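Side-chain contact in ribokinase (Thermotoga maritima, PDB 1VM7), which probably phosphorylates ribose at its O-5 hydroxyl with magnesium-bound ATP, feeding nucleotide synthesis and the pentose phosphate pathway: residues Ala285-Ser288 / Val289-Leu292. Sequence-based numbering, arbitrary orientation.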
loop_
_atom_site.group_PDB
_atom_site.type_symbol
_atom_site.label_atom_id
_atom_site.label_comp_id
_atom_site.label_asym_id
_atom_site.label_seq_id
_atom_site.Cartn_x
_atom_site.Cartn_y
_atom_site.Cartn_z
ATOM N N ALA A 285 11.957 14.621 -22.708
ATOM C CA ALA A 285 12.524 13.638 -21.794
ATOM C C ALA A 285 13.627 14.265 -20.968
ATOM O O ALA A 285 13.685 14.073 -19.764
ATOM C CB ALA A 285 13.081 12.470 -22.554
ATOM N N ALA A 286 14.512 14.998 -21.634
ATOM C CA ALA A 286 15.688 15.558 -21.003
ATOM C C ALA A 286 15.321 16.540 -19.884
ATOM O O ALA A 286 16.057 16.704 -18.911
ATOM C CB ALA A 286 16.524 16.299 -22.054
ATOM N N ILE A 287 14.232 17.270 -20.070
ATOM C CA ILE A 287 13.762 18.194 -19.031
ATOM C C ILE A 287 13.172 17.383 -17.884
ATOM O O ILE A 287 13.393 17.704 -16.715
ATOM C CB ILE A 287 12.669 19.187 -19.521
ATOM C CG1 ILE A 287 13.177 20.090 -20.643
ATOM C CG2 ILE A 287 12.149 20.052 -18.352
ATOM C CD1 ILE A 287 12.073 20.850 -21.366
ATOM N N SER A 288 12.430 16.332 -18.217
ATOM C CA SER A 288 11.824 15.495 -17.182
ATOM C C SER A 288 12.874 14.879 -16.231
ATOM O O SER A 288 12.655 14.862 -15.036
ATOM C CB SER A 288 10.937 14.441 -17.810
ATOM O OG SER A 288 11.719 13.467 -18.454
ATOM N N VAL A 289 14.028 14.430 -16.740
ATOM C CA VAL A 289 15.004 13.725 -15.886
ATOM C C VAL A 289 15.662 14.665 -14.888
ATOM O O VAL A 289 16.312 14.257 -13.932
ATOM C CB VAL A 289 16.030 12.986 -16.699
ATOM C CG1 VAL A 289 15.335 11.939 -17.545
ATOM C CG2 VAL A 289 16.875 13.948 -17.539
ATOM N N THR A 290 15.429 15.949 -15.088
ATOM C CA THR A 290 15.888 16.960 -14.145
ATOM C C THR A 290 14.887 17.207 -13.040
ATOM O O THR A 290 15.105 18.082 -12.221
ATOM C CB THR A 290 16.241 18.338 -14.853
ATOM O OG1 THR A 290 15.057 19.059 -15.202
ATOM C CG2 THR A 290 17.057 18.124 -16.124
ATOM N N ARG A 291 13.789 16.456 -12.993
ATOM C CA ARG A 291 12.797 16.669 -11.947
ATOM C C ARG A 291 12.393 15.379 -11.290
ATOM O O ARG A 291 12.214 14.358 -11.962
ATOM C CB ARG A 291 11.575 17.409 -12.511
ATOM C CG ARG A 291 11.888 18.841 -12.998
ATOM C CD ARG A 291 10.944 19.267 -14.133
ATOM N NE ARG A 291 11.373 20.504 -14.793
ATOM C CZ ARG A 291 10.566 21.338 -15.457
ATOM N NH1 ARG A 291 9.269 21.066 -15.594
ATOM N NH2 ARG A 291 11.063 22.441 -16.005
ATOM N N LEU A 292 12.269 15.452 -9.967
ATOM C CA LEU A 292 11.782 14.350 -9.133
ATOM C C LEU A 292 10.417 13.908 -9.571
ATOM O O LEU A 292 9.546 14.735 -9.781
ATOM C CB LEU A 292 11.707 14.834 -7.679
ATOM C CG LEU A 292 13.040 14.858 -6.927
ATOM C CD2 LEU A 292 12.839 15.586 -5.594
#
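Thr290 and Ile287 meet where helix 274-288 ends, a worked example of how a helix C-terminus hands its last carbonyls to the residues that follow. Ile287 O takes two bonds from Thr290: OG1 donates from 2.6 Å in the carbonyl plane, onto a lone pair, while the backbone N arrives from above that plane at 3.1 Å. A chi1 of 76° sets Thr290 OG1 between its own backbone N and carbonyl carbon, from where it reaches Ile287 O; a valine here would probably leave Ile287 O with the backbone N as its one donor from residue 290. Val289 N donates to Ala285 O in the i to i+4 spacing of a helix (3.1 Å), and Arg291 N to Ser288 O (2.8 Å) closes a type I turn.

Van der Waals contacts add to these bonds. Ile287 CG2 lies over one face of the Arg291 guanidinium, 3.5 Å from CZ and nearer its margin than its centre. Val289 CG2 (3.2 Å) and Thr290 CG2 (3.3 Å) both press on Ala286 O.

Ser288 and Arg291 probably contribute to a potassium site, with Ser297 close to Ser288. The turn thus leads from helix 274-288, whose Ser288 touches helix 256-269, into the loop before helix 301-309, and Arg291 NH2 reaches from that loop to a salt bridge with Glu303 on helix 301-309.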